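Local coordinates for protein N-acetylglucosaminidase (Paenibacillus barengoltzii, PDB 6INX) that probably hydrolyses N-acetylglucosamine-containing glycans as a family 18 glycoside hydrolase built on a TIM-barrel fold, at residues E303-K314 against R333-L342. Numbering follows the deposited sequence.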
loop_
_atom_site.group_PDB
_atom_site.type_symbol
_atom_site.label_atom_id
_atom_site.label_comp_id
_atom_site.label_asym_id
_atom_site.label_seq_id
_atom_site.Cartn_x
_atom_site.Cartn_y
_atom_site.Cartn_z
ATOM N N GLU A 303 -10.170 -16.038 19.067
ATOM C CA GLU A 303 -10.427 -15.498 20.400
ATOM C C GLU A 303 -9.202 -14.782 20.963
ATOM O O GLU A 303 -9.341 -13.814 21.721
ATOM C CB GLU A 303 -10.882 -16.613 21.350
ATOM C CG GLU A 303 -12.130 -17.358 20.886
ATOM C CD GLU A 303 -11.814 -18.615 20.090
ATOM O OE1 GLU A 303 -10.932 -18.581 19.198
ATOM O OE2 GLU A 303 -12.443 -19.654 20.364
ATOM N N MET A 304 -8.002 -15.227 20.585
ATOM C CA MET A 304 -6.767 -14.629 21.091
ATOM C C MET A 304 -6.563 -13.221 20.529
ATOM O O MET A 304 -6.316 -12.266 21.277
ATOM C CB MET A 304 -5.594 -15.547 20.734
ATOM C CG MET A 304 -4.270 -15.283 21.431
ATOM S SD MET A 304 -3.062 -16.584 21.039
ATOM C CE MET A 304 -3.701 -17.959 21.993
ATOM N N SER A 305 -6.679 -13.064 19.212
ATOM C CA SER A 305 -6.521 -11.732 18.635
ATOM C C SER A 305 -7.662 -10.806 19.047
ATOM O O SER A 305 -7.446 -9.611 19.273
ATOM C CB SER A 305 -6.396 -11.824 17.112
ATOM O OG SER A 305 -7.530 -12.439 16.517
ATOM N N ILE A 306 -8.877 -11.345 19.183
ATOM C CA ILE A 306 -9.993 -10.531 19.647
ATOM C C ILE A 306 -9.741 -10.011 21.066
ATOM O O ILE A 306 -9.990 -8.834 21.355
ATOM C CB ILE A 306 -11.318 -11.300 19.508
ATOM C CG1 ILE A 306 -11.728 -11.374 18.032
ATOM C CG2 ILE A 306 -12.419 -10.655 20.345
ATOM C CD1 ILE A 306 -12.923 -12.297 17.787
ATOM N N ARG A 307 -9.216 -10.858 21.972
ATOM C CA ARG A 307 -8.910 -10.342 23.313
ATOM C C ARG A 307 -7.905 -9.208 23.239
ATOM O O ARG A 307 -8.049 -8.196 23.931
ATOM C CB ARG A 307 -8.411 -11.438 24.276
ATOM C CG ARG A 307 -7.814 -10.968 25.649
ATOM C CD ARG A 307 -8.947 -10.350 26.439
ATOM N NE ARG A 307 -8.617 -9.879 27.767
ATOM C CZ ARG A 307 -9.009 -10.465 28.904
ATOM N NH1 ARG A 307 -9.763 -11.574 28.896
ATOM N NH2 ARG A 307 -8.666 -9.904 30.081
ATOM N N TYR A 308 -6.873 -9.354 22.403
ATOM C CA TYR A 308 -5.908 -8.270 22.261
ATOM C C TYR A 308 -6.566 -7.009 21.711
ATOM O O TYR A 308 -6.256 -5.898 22.155
ATOM C CB TYR A 308 -4.736 -8.699 21.375
ATOM C CG TYR A 308 -3.647 -9.458 22.108
ATOM C CD1 TYR A 308 -2.768 -8.797 22.959
ATOM C CD2 TYR A 308 -3.491 -10.827 21.931
ATOM C CE1 TYR A 308 -1.766 -9.487 23.630
ATOM C CE2 TYR A 308 -2.487 -11.529 22.599
ATOM C CZ TYR A 308 -1.636 -10.850 23.446
ATOM O OH TYR A 308 -0.636 -11.534 24.115
ATOM N N LYS A 309 -7.489 -7.159 20.759
ATOM C CA LYS A 309 -8.191 -5.997 20.222
ATOM C C LYS A 309 -9.032 -5.312 21.293
ATOM O O LYS A 309 -9.079 -4.079 21.360
ATOM C CB LYS A 309 -9.059 -6.412 19.033
ATOM C CG LYS A 309 -8.261 -6.802 17.782
ATOM C CD LYS A 309 -9.174 -7.073 16.590
ATOM C CE LYS A 309 -8.350 -7.431 15.350
ATOM N NZ LYS A 309 -9.181 -7.637 14.118
ATOM N N CYS A 310 -9.683 -6.099 22.157
ATOM C CA CYS A 310 -10.490 -5.524 23.232
ATOM C C CYS A 310 -9.626 -4.792 24.252
ATOM O O CYS A 310 -9.979 -3.689 24.692
ATOM C CB CYS A 310 -11.302 -6.620 23.919
ATOM S SG CYS A 310 -12.600 -7.330 22.904
ATOM N N ASP A 311 -8.491 -5.387 24.640
ATOM C CA ASP A 311 -7.579 -4.712 25.559
ATOM C C ASP A 311 -7.089 -3.396 24.974
ATOM O O ASP A 311 -6.914 -2.411 25.701
ATOM C CB ASP A 311 -6.371 -5.601 25.873
ATOM C CG ASP A 311 -6.745 -6.889 26.589
ATOM O OD1 ASP A 311 -7.830 -6.951 27.203
ATOM O OD2 ASP A 311 -5.941 -7.843 26.546
ATOM N N TYR A 312 -6.839 -3.370 23.658
ATOM C CA TYR A 312 -6.406 -2.146 22.992
ATOM C C TYR A 312 -7.495 -1.082 23.040
ATOM O O TYR A 312 -7.213 0.097 23.287
ATOM C CB TYR A 312 -6.031 -2.479 21.541
ATOM C CG TYR A 312 -5.552 -1.309 20.698
ATOM C CD1 TYR A 312 -6.441 -0.573 19.907
ATOM C CD2 TYR A 312 -4.206 -0.971 20.652
ATOM C CE1 TYR A 312 -5.999 0.491 19.130
ATOM C CE2 TYR A 312 -3.755 0.094 19.872
ATOM C CZ TYR A 312 -4.655 0.814 19.113
ATOM O OH TYR A 312 -4.199 1.868 18.347
ATOM N N VAL A 313 -8.748 -1.482 22.820
ATOM C CA VAL A 313 -9.860 -0.538 22.893
ATOM C C VAL A 313 -9.928 0.098 24.276
ATOM O O VAL A 313 -10.091 1.315 24.411
ATOM C CB VAL A 313 -11.176 -1.245 22.517
ATOM C CG1 VAL A 313 -12.389 -0.480 23.026
ATOM C CG2 VAL A 313 -11.264 -1.430 21.003
ATOM N N LYS A 314 -9.765 -0.714 25.321
ATOM C CA LYS A 314 -9.832 -0.196 26.685
ATOM C C LYS A 314 -8.651 0.717 26.989
ATOM O O LYS A 314 -8.827 1.813 27.531
ATOM C CB LYS A 314 -9.888 -1.355 27.682
ATOM C CG LYS A 314 -11.155 -2.189 27.600
ATOM C CD LYS A 314 -11.047 -3.398 28.514
ATOM C CE LYS A 314 -12.401 -3.997 28.794
ATOM N NZ LYS A 314 -12.273 -5.265 29.566
ATOM N N ARG A 333 -18.165 -18.719 19.352
ATOM C CA ARG A 333 -17.066 -18.405 20.254
ATOM C C ARG A 333 -16.545 -16.986 20.058
ATOM O O ARG A 333 -16.111 -16.352 21.025
ATOM C CB ARG A 333 -15.941 -19.433 20.091
ATOM C CG ARG A 333 -16.439 -20.881 20.168
ATOM C CD ARG A 333 -15.363 -21.862 20.631
ATOM N NE ARG A 333 -14.287 -22.017 19.660
ATOM C CZ ARG A 333 -14.200 -23.009 18.775
ATOM N NH1 ARG A 333 -15.134 -23.953 18.718
ATOM N NH2 ARG A 333 -13.173 -23.051 17.938
ATOM N N LEU A 334 -16.582 -16.463 18.825
ATOM C CA LEU A 334 -15.956 -15.170 18.577
ATOM C C LEU A 334 -16.786 -14.032 19.157
ATOM O O LEU A 334 -16.233 -13.090 19.738
ATOM C CB LEU A 334 -15.697 -14.986 17.079
ATOM C CG LEU A 334 -14.721 -15.972 16.432
ATOM C CD1 LEU A 334 -14.379 -15.535 15.010
ATOM C CD2 LEU A 334 -13.452 -16.117 17.270
ATOM N N LEU A 335 -18.114 -14.115 19.043
ATOM C CA LEU A 335 -18.966 -13.135 19.712
ATOM C C LEU A 335 -18.820 -13.218 21.229
ATOM O O LEU A 335 -18.764 -12.190 21.914
ATOM C CB LEU A 335 -20.424 -13.325 19.298
ATOM C CG LEU A 335 -21.449 -12.472 20.062
ATOM C CD1 LEU A 335 -21.085 -10.986 20.045
ATOM C CD2 LEU A 335 -22.833 -12.693 19.491
ATOM N N ASP A 336 -18.738 -14.433 21.776
ATOM C CA ASP A 336 -18.520 -14.563 23.215
ATOM C C ASP A 336 -17.209 -13.905 23.643
ATOM O O ASP A 336 -17.161 -13.191 24.652
ATOM C CB ASP A 336 -18.529 -16.039 23.603
ATOM C CG ASP A 336 -19.370 -16.313 24.824
ATOM O OD1 ASP A 336 -20.298 -15.522 25.096
ATOM O OD2 ASP A 336 -19.100 -17.315 25.519
ATOM N N ALA A 337 -16.137 -14.119 22.875
ATOM C CA ALA A 337 -14.852 -13.513 23.203
ATOM C C ALA A 337 -14.932 -11.992 23.182
ATOM O O ALA A 337 -14.352 -11.316 24.042
ATOM C CB ALA A 337 -13.783 -14.004 22.226
ATOM N N LEU A 338 -15.646 -11.431 22.200
ATOM C CA LEU A 338 -15.821 -9.986 22.133
ATOM C C LEU A 338 -16.609 -9.480 23.333
ATOM O O LEU A 338 -16.229 -8.491 23.977
ATOM C CB LEU A 338 -16.545 -9.629 20.829
ATOM C CG LEU A 338 -16.398 -8.217 20.291
ATOM C CD1 LEU A 338 -14.942 -7.948 20.038
ATOM C CD2 LEU A 338 -17.202 -8.082 19.000
ATOM N N TYR A 339 -17.719 -10.151 23.647
ATOM C CA TYR A 339 -18.541 -9.758 24.786
ATOM C C TYR A 339 -17.754 -9.807 26.093
ATOM O O TYR A 339 -17.833 -8.883 26.912
ATOM C CB TYR A 339 -19.764 -10.671 24.856
ATOM C CG TYR A 339 -20.619 -10.453 26.077
ATOM C CD1 TYR A 339 -21.385 -9.302 26.212
ATOM C CD2 TYR A 339 -20.666 -11.398 27.091
ATOM C CE1 TYR A 339 -22.170 -9.094 27.328
ATOM C CE2 TYR A 339 -21.447 -11.201 28.210
ATOM C CZ TYR A 339 -22.197 -10.047 28.321
ATOM O OH TYR A 339 -22.982 -9.845 29.435
ATOM N N GLN A 340 -16.979 -10.871 26.301
ATOM C CA GLN A 340 -16.186 -10.985 27.524
ATOM C C GLN A 340 -15.090 -9.933 27.582
ATOM O O GLN A 340 -14.760 -9.433 28.662
ATOM C CB GLN A 340 -15.538 -12.361 27.594
ATOM C CG GLN A 340 -16.493 -13.507 27.720
ATOM C CD GLN A 340 -15.796 -14.818 27.438
ATOM O OE1 GLN A 340 -14.591 -14.842 27.159
ATOM N NE2 GLN A 340 -16.544 -15.909 27.482
ATOM N N GLY A 341 -14.487 -9.610 26.436
ATOM C CA GLY A 341 -13.369 -8.689 26.424
ATOM C C GLY A 341 -13.745 -7.245 26.656
ATOM O O GLY A 341 -12.865 -6.435 26.965
ATOM N N LEU A 342 -15.021 -6.897 26.513
ATOM C CA LEU A 342 -15.435 -5.504 26.642
ATOM C C LEU A 342 -16.389 -5.291 27.817
ATOM O O LEU A 342 -16.627 -6.212 28.596
ATOM C CB LEU A 342 -16.071 -5.026 25.340
ATOM C CG LEU A 342 -15.080 -4.917 24.176
ATOM C CD1 LEU A 342 -15.826 -4.619 22.885
ATOM C CD2 LEU A 342 -14.037 -3.842 24.454
HETATM O O HOH W 1 -11.119 -21.454 18.318
HETATM O O HOH W 2 -14.233 -6.885 30.131
#
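Ile306 pushes its two branches into the row of Leu334, Ala337 and Leu338 on the neighbouring helix. Its CG2 lies 3.7 Å from Leu338 CD1 and also reaches Ala337, whose single methyl is small enough to let Ile306 CG2 settle beside it, while CD1 crosses to Leu334 CD2. One turn on, the helices come close enough for Cys310 CA and Gly341 CA to stand 5.3 Å apart. A side chain on Gly341 would run into Cys310 SG, so glycine's bare backbone suits the spot; the slim thiol, with SG anti to its own carbonyl carbon (chi1 -69°), touches Leu338 CD1 and Leu342 CG. Leu342 CD2 in turn meets Val313 CG1.

Polar groups close both ends. Lys314, long enough when extended to span the gap, donates a 2.9 Å hydrogen bond from NZ to Gly341 O, from above the carbonyl plane, and a water ties NZ to Gln340 O and Leu342 O. Far along, Glu303 lays CB and CG on Ala337 CB, and a bend at chi2 (94°) then turns the carboxylate to Arg333 in a salt bridge: NE donates to OE2 nearly along its C-O axis, 3.1 Å, in the guanidinium plane; a water links OE1 to Arg333 NH2. A glutamine here would probably leave the Arg333 charge without its mate.

The helices run roughly parallel, crossing at -26°, on the outside of the barrel: Val313, Leu338 and Leu342 rest on strand 320-324, which lies between them in sequence, while Glu303, Arg333 and Leu334 abut Phe265 of helix 265-272.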